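Local coordinates for thermoresistant glucokinase (Janibacter sp. HTCC2649, PDB 4EUN), which probably phosphorylates gluconate at the expense of ATP, as a P-loop carbohydrate kinase of the gluconokinase (thermoresistant glucokinase) type, at residues 63-66 and 67-70; 164-167 and 168-171; 109-113 and 114-118. All blocks are in the same frame, centred on the assembly; numbering follows the deposited sequence.

Along the chain the order is contact 1, contact 3, contact 2. Contact 1 opens helix 66-73, after edge strand 56-59 of the five-stranded parallel sheet; contact 3 opens helix 113-119, after strand 104-108, the neighbour of 56-59 in that sheet. Contact 2 is the loop running into strand 171-175, the other edge strand. Contacts 1 and 2 lie on opposite sides of the chain's centre, their centres 28 Å apart. Contacts 2 and 3 touch: Arg113 and Arg116 of helix 113-119 form salt bridges with the acidic loop 164-171, fixing that loop against the helix. Contact 1, by contrast, reaches the second subunit of the dimer.

Contact 1 (63-66 and 67-70); sequences FHSP and ENIA
One water ties His64, Ser65 and Asn68 together: it accepts from Asn68 ND2 at 2.7 Å and from Ser65 N at 3.0 Å, and it sits in the plane of the His64 ring, 2.9 Å from ND1. It thus links the imidazole to the first turn of the helix that follows. The Asn68 amide stands nearly upright to that ring, 83° between planes, while Asn68 CB lies 3.9 Å from His64 ND1. Ser65 does the capping. Its OG is placed between its own backbone N and carbonyl carbon (chi1 66°), where it meets Asn68 N at 3.1 Å and takes up an amide of the first helical turn. Ser65 O then accepts from Ile69 N, and Pro66 O from Ala70 N at 2.9 Å, so the i to i+4 ladder begins at the cap residue itself. On the apolar side Ile69 reaches back with CD1, which rests 3.6 Å from His64 CB. Beyond the two segments, Trp86 stacks on the imidazole, and Arg97 of the second subunit donates to His64 O and packs on Pro66 and Ile69. The arrangement is a serine N-cap with proline at the first helical position, here starting helix 66-73 at the subunit interface.

Contact 2 (164-167 and 168-171); sequences ALEP and DESG
The chain turns over in a type I beta turn from Glu166 to Glu169, closed by Glu169 N donating to Glu166 O at 2.9 Å. Pro167 and Asp168 occupy the two corners. The Glu169 side chain then doubles back across the turn: CG stands beside its own backbone N (chi1 -56°) and the chain runs out extended, which brings OE1 to Glu166 N at 2.8 Å. That bond is fairly straight, 162° at the hydrogen, and uses the anti lone pair of OE1. Glu166 is therefore held both by its N-H and by its carbonyl. Leu165 crosses Glu169 at about a right angle, its CD2 3.9 Å from OE1, while its other branch, CD1, lies 3.8 Å from Gly171 CA. Three acids gather here, with Glu166 OE1 4.6 Å from Asp168 OD1. Their mutual repulsion is probably relieved by two arginines of helix 113-119: Arg113 NH1 bridges Glu166 and Asp168, and Arg116 NE meets Glu169 OE2. Arg120, just past the end of that helix, also holds OE2. This is a proline-containing type I turn braced by a side-chain-to-backbone bond, in the loop that leads from helix 155-161 into edge strand 171-175.

Contact 3 (109-113 and 114-118); sequences SALKR and TYRDV
One face of the Tyr115 ring carries the Lys112 side chain: CB stands 3.8 Å from the ring centroid, almost on the normal, in a CH-pi contact, and CG lies over the same face. The aliphatic chain runs on extended until CE is 3.6 Å from Tyr115 OH, and both polar ends finish at Asp80, NZ by a salt bridge. At the ring's edge is Ala110 O, while Leu111 CD2 approaches CD2 of the ring at 4.0 Å. Trp84 adds an edge-to-face partner from helix 80-99. The Arg116 guanidinium lays one face over the backbone, with Arg113 CA 3.7 Å above its plane; its NE pairs with Glu169. Lys112 occupies the N-cap position of helix 113-119, in the beta-alpha-beta crossover after strand 104-108 of the parallel sheet, whose 2-3-1-4-5 order is that of P-loop kinases. Lys112 O accepts from Arg116 N at 3.1 Å and more weakly from Tyr115 N. One residue further along, Arg113 and Asp117 form an i to i+4 salt bridge. Arg113 swings its chain away from its own N-H (chi1 163°) and bends at chi2, which carries NE to 3.0 Å from Asp117 OD1. The oxygen lies near the guanidinium plane, yet the carboxylate is turned 75° from it. NH2 adds a weak second bond, and Arg120 shares the same OD1. The other amino group of Arg113, NH1, holds Asp168 and Glu166.

Contact 1 (63-66 and 67-70)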
loop_
_atom_site.group_PDB
_atom_site.type_symbol
_atom_site.label_atom_id
_atom_site.label_comp_id
_atom_site.label_asym_id
_atom_site.label_seq_id
_atom_site.Cartn_x
_atom_site.Cartn_y
_atom_site.Cartn_z
ATOM N N PHE A 63 4.343 -8.800 0.662
ATOM C CA PHE A 63 4.704 -10.032 -0.043
ATOM C C PHE A 63 5.723 -10.857 0.733
ATOM O O PHE A 63 5.976 -12.009 0.380
ATOM C CB PHE A 63 5.286 -9.718 -1.423
ATOM C CG PHE A 63 4.285 -9.175 -2.405
ATOM C CD1 PHE A 63 3.858 -7.855 -2.328
ATOM C CD2 PHE A 63 3.801 -9.977 -3.428
ATOM C CE1 PHE A 63 2.952 -7.343 -3.247
ATOM C CE2 PHE A 63 2.893 -9.472 -4.355
ATOM C CZ PHE A 63 2.471 -8.155 -4.265
ATOM N N HIS A 64 6.333 -10.266 1.761
ATOM C CA HIS A 64 7.267 -11.003 2.622
ATOM C C HIS A 64 6.475 -12.026 3.424
ATOM O O HIS A 64 5.297 -11.818 3.712
ATOM C CB HIS A 64 7.972 -10.063 3.616
ATOM C CG HIS A 64 9.306 -9.559 3.163
ATOM N ND1 HIS A 64 10.337 -10.398 2.814
ATOM C CD2 HIS A 64 9.788 -8.296 3.041
ATOM C CE1 HIS A 64 11.397 -9.678 2.485
ATOM N NE2 HIS A 64 11.089 -8.401 2.617
ATOM N N SER A 65 7.125 -13.120 3.809
ATOM C CA SER A 65 6.538 -14.052 4.771
ATOM C C SER A 65 6.415 -13.363 6.122
ATOM O O SER A 65 7.155 -12.426 6.418
ATOM C CB SER A 65 7.423 -15.299 4.924
ATOM O OG SER A 65 8.678 -14.983 5.508
ATOM N N PRO A 66 5.470 -13.817 6.950
ATOM C CA PRO A 66 5.319 -13.225 8.281
ATOM C C PRO A 66 6.596 -13.349 9.098
ATOM O O PRO A 66 6.958 -12.427 9.841
ATOM C CB PRO A 66 4.206 -14.073 8.926
ATOM C CG PRO A 66 3.503 -14.719 7.814
ATOM C CD PRO A 66 4.432 -14.819 6.649
ATOM N N GLU A 67 7.276 -14.481 8.961
ATOM C CA GLU A 67 8.501 -14.710 9.712
ATOM C C GLU A 67 9.594 -13.723 9.319
ATOM O O GLU A 67 10.327 -13.233 10.177
ATOM C CB GLU A 67 8.983 -16.144 9.524
ATOM C CG GLU A 67 10.375 -16.358 10.087
ATOM C CD GLU A 67 10.745 -17.814 10.229
ATOM O OE1 GLU A 67 11.897 -18.150 9.902
ATOM O OE2 GLU A 67 9.896 -18.614 10.678
ATOM N N ASN A 68 9.710 -13.420 8.032
ATOM C CA ASN A 68 10.709 -12.440 7.605
ATOM C C ASN A 68 10.405 -11.040 8.141
ATOM O O ASN A 68 11.316 -10.312 8.536
ATOM C CB ASN A 68 10.889 -12.434 6.084
ATOM C CG ASN A 68 11.780 -13.580 5.600
ATOM O OD1 ASN A 68 12.450 -14.234 6.396
ATOM N ND2 ASN A 68 11.790 -13.814 4.294
ATOM N N ILE A 69 9.129 -10.664 8.166
ATOM C CA ILE A 69 8.742 -9.400 8.788
ATOM C C ILE A 69 9.127 -9.395 10.266
ATOM O O ILE A 69 9.732 -8.441 10.756
ATOM C CB ILE A 69 7.222 -9.119 8.671
ATOM C CG1 ILE A 69 6.810 -8.950 7.205
ATOM C CG2 ILE A 69 6.857 -7.877 9.478
ATOM C CD1 ILE A 69 7.586 -7.860 6.452
ATOM N N ALA A 70 8.773 -10.460 10.981
ATOM C CA ALA A 70 9.100 -10.551 12.411
ATOM C C ALA A 70 10.603 -10.498 12.685
ATOM O O ALA A 70 11.030 -9.872 13.659
ATOM C CB ALA A 70 8.488 -11.800 13.011
HETATM O O HOH W 1 9.795 -13.238 2.521
#

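Contact 2 (164-167 and 168-171)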
loop_
_atom_site.group_PDB
_atom_site.type_symbol
_atom_site.label_atom_id
_atom_site.label_comp_id
_atom_site.label_asym_id
_atom_site.label_seq_id
_atom_site.Cartn_x
_atom_site.Cartn_y
_atom_site.Cartn_z
ATOM N N ALA A 164 23.553 2.108 -5.529
ATOM C CA ALA A 164 23.214 3.158 -6.490
ATOM C C ALA A 164 22.693 2.578 -7.796
ATOM O O ALA A 164 23.153 1.518 -8.252
ATOM C CB ALA A 164 24.432 4.036 -6.762
ATOM N N LEU A 165 21.726 3.263 -8.402
ATOM C CA LEU A 165 21.310 2.886 -9.750
ATOM C C LEU A 165 22.499 2.991 -10.710
ATOM O O LEU A 165 23.291 3.941 -10.652
ATOM C CB LEU A 165 20.146 3.754 -10.230
ATOM C CG LEU A 165 18.818 3.486 -9.528
ATOM C CD1 LEU A 165 17.873 4.630 -9.788
ATOM C CD2 LEU A 165 18.217 2.181 -10.021
ATOM N N GLU A 166 22.624 1.995 -11.579
ATOM C CA GLU A 166 23.751 1.890 -12.500
ATOM C C GLU A 166 23.319 2.319 -13.912
ATOM O O GLU A 166 22.117 2.340 -14.210
ATOM C CB GLU A 166 24.329 0.460 -12.448
ATOM C CG GLU A 166 24.777 0.076 -11.027
ATOM C CD GLU A 166 25.280 -1.359 -10.877
ATOM O OE1 GLU A 166 25.321 -2.102 -11.877
ATOM O OE2 GLU A 166 25.627 -1.741 -9.735
ATOM N N PRO A 167 24.286 2.692 -14.769
ATOM C CA PRO A 167 23.965 3.284 -16.074
ATOM C C PRO A 167 22.986 2.506 -16.951
ATOM O O PRO A 167 22.210 3.136 -17.676
ATOM C CB PRO A 167 25.331 3.352 -16.765
ATOM C CG PRO A 167 26.285 3.574 -15.645
ATOM C CD PRO A 167 25.728 2.808 -14.465
ATOM N N ASP A 168 23.014 1.177 -16.902
ATOM C CA ASP A 168 22.160 0.398 -17.798
ATOM C C ASP A 168 20.771 0.139 -17.204
ATOM O O ASP A 168 19.963 -0.584 -17.792
ATOM C CB ASP A 168 22.831 -0.918 -18.191
ATOM C CG ASP A 168 23.188 -1.771 -16.996
ATOM O OD1 ASP A 168 23.333 -1.217 -15.882
ATOM O OD2 ASP A 168 23.336 -3.000 -17.170
ATOM N N GLU A 169 20.496 0.734 -16.050
ATOM C CA GLU A 169 19.178 0.611 -15.441
ATOM C C GLU A 169 18.332 1.832 -15.763
ATOM O O GLU A 169 18.851 2.886 -16.123
ATOM C CB GLU A 169 19.303 0.473 -13.925
ATOM C CG GLU A 169 20.176 -0.670 -13.467
ATOM C CD GLU A 169 20.145 -0.845 -11.969
ATOM O OE1 GLU A 169 20.983 -0.228 -11.274
ATOM O OE2 GLU A 169 19.276 -1.584 -11.472
ATOM N N SER A 170 17.020 1.690 -15.619
ATOM C CA SER A 170 16.128 2.818 -15.836
ATOM C C SER A 170 15.688 3.347 -14.488
ATOM O O SER A 170 14.953 2.681 -13.760
ATOM C CB SER A 170 14.906 2.397 -16.643
ATOM O OG SER A 170 13.956 3.441 -16.705
ATOM N N GLY A 171 16.150 4.538 -14.134
ATOM C CA GLY A 171 15.756 5.111 -12.865
ATOM C C GLY A 171 16.235 6.527 -12.665
ATOM O O GLY A 171 17.136 6.991 -13.374
#

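Contact 3 (109-113 and 114-118)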
loop_
_atom_site.group_PDB
_atom_site.type_symbol
_atom_site.label_atom_id
_atom_site.label_comp_id
_atom_site.label_asym_id
_atom_site.label_seq_id
_atom_site.Cartn_x
_atom_site.Cartn_y
_atom_site.Cartn_z
ATOM N N SER A 109 11.821 -1.534 0.076
ATOM C CA SER A 109 12.955 -1.092 0.887
ATOM C C SER A 109 14.241 -1.167 0.058
ATOM O O SER A 109 14.193 -1.203 -1.171
ATOM C CB SER A 109 13.069 -1.949 2.144
ATOM O OG SER A 109 12.961 -3.319 1.816
ATOM N N ALA A 110 15.401 -1.172 0.723
ATOM C CA ALA A 110 16.680 -1.096 0.017
ATOM C C ALA A 110 16.891 -2.286 -0.912
ATOM O O ALA A 110 16.629 -3.432 -0.538
ATOM C CB ALA A 110 17.812 -1.005 0.995
ATOM N N LEU A 111 17.370 -2.016 -2.120
ATOM C CA LEU A 111 17.663 -3.093 -3.045
ATOM C C LEU A 111 19.086 -3.012 -3.576
ATOM O O LEU A 111 19.592 -1.925 -3.896
ATOM C CB LEU A 111 16.732 -3.022 -4.237
ATOM C CG LEU A 111 15.237 -3.040 -3.947
ATOM C CD1 LEU A 111 14.485 -2.729 -5.228
ATOM C CD2 LEU A 111 14.845 -4.390 -3.395
ATOM N N LYS A 112 19.716 -4.177 -3.678
ATOM C CA LYS A 112 20.960 -4.331 -4.394
ATOM C C LYS A 112 20.670 -4.368 -5.882
ATOM O O LYS A 112 19.547 -4.654 -6.280
ATOM C CB LYS A 112 21.615 -5.648 -3.993
ATOM C CG LYS A 112 22.015 -5.736 -2.532
ATOM C CD LYS A 112 22.827 -7.015 -2.301
ATOM C CE LYS A 112 23.187 -7.198 -0.834
ATOM N NZ LYS A 112 24.045 -8.405 -0.643
ATOM N N ARG A 113 21.690 -4.107 -6.698
ATOM C CA ARG A 113 21.575 -4.275 -8.146
ATOM C C ARG A 113 21.053 -5.652 -8.543
ATOM O O ARG A 113 20.143 -5.759 -9.365
ATOM C CB ARG A 113 22.936 -4.044 -8.812
ATOM C CG ARG A 113 23.022 -4.584 -10.242
ATOM C CD ARG A 113 22.260 -3.684 -11.176
ATOM N NE ARG A 113 21.968 -4.306 -12.468
ATOM C CZ ARG A 113 22.406 -3.848 -13.634
ATOM N NH1 ARG A 113 23.172 -2.765 -13.680
ATOM N NH2 ARG A 113 22.075 -4.472 -14.755
ATOM N N THR A 114 21.622 -6.707 -7.963
ATOM C CA THR A 114 21.148 -8.070 -8.245
ATOM C C THR A 114 19.665 -8.271 -7.913
ATOM O O THR A 114 18.994 -9.073 -8.564
ATOM C CB THR A 114 21.957 -9.134 -7.492
ATOM O OG1 THR A 114 21.937 -8.838 -6.090
ATOM C CG2 THR A 114 23.396 -9.175 -7.985
ATOM N N TYR A 115 19.165 -7.582 -6.883
ATOM C CA TYR A 115 17.745 -7.677 -6.538
ATOM C C TYR A 115 16.907 -7.050 -7.642
ATOM O O TYR A 115 15.848 -7.577 -8.005
ATOM C CB TYR A 115 17.417 -6.946 -5.229
ATOM C CG TYR A 115 18.112 -7.455 -3.987
ATOM C CD1 TYR A 115 18.929 -8.583 -4.011
ATOM C CD2 TYR A 115 17.948 -6.795 -2.778
ATOM C CE1 TYR A 115 19.568 -9.026 -2.858
ATOM C CE2 TYR A 115 18.586 -7.226 -1.631
ATOM C CZ TYR A 115 19.387 -8.344 -1.674
ATOM O OH TYR A 115 20.020 -8.781 -0.516
ATOM N N ARG A 116 17.357 -5.902 -8.138
ATOM C CA ARG A 116 16.649 -5.237 -9.227
ATOM C C ARG A 116 16.665 -6.091 -10.489
ATOM O O ARG A 116 15.695 -6.080 -11.242
ATOM C CB ARG A 116 17.204 -3.823 -9.465
ATOM C CG ARG A 116 17.084 -2.946 -8.214
ATOM C CD ARG A 116 17.412 -1.478 -8.460
ATOM N NE ARG A 116 18.818 -1.225 -8.818
ATOM C CZ ARG A 116 19.771 -0.877 -7.959
ATOM N NH1 ARG A 116 19.516 -0.779 -6.663
ATOM N NH2 ARG A 116 20.994 -0.643 -8.405
ATOM N N ASP A 117 17.751 -6.836 -10.713
ATOM C CA ASP A 117 17.797 -7.786 -11.835
ATOM C C ASP A 117 16.659 -8.807 -11.750
ATOM O O ASP A 117 16.002 -9.117 -12.755
ATOM C CB ASP A 117 19.140 -8.531 -11.875
ATOM C CG ASP A 117 20.309 -7.640 -12.263
ATOM O OD1 ASP A 117 20.094 -6.575 -12.876
ATOM O OD2 ASP A 117 21.465 -8.023 -11.969
ATOM N N VAL A 118 16.406 -9.324 -10.549
ATOM C CA VAL A 118 15.324 -10.288 -10.352
ATOM C C VAL A 118 13.950 -9.664 -10.624
ATOM O O VAL A 118 13.109 -10.265 -11.293
ATOM C CB VAL A 118 15.351 -10.898 -8.934
ATOM C CG1 VAL A 118 14.160 -11.818 -8.719
ATOM C CG2 VAL A 118 16.654 -11.649 -8.707
#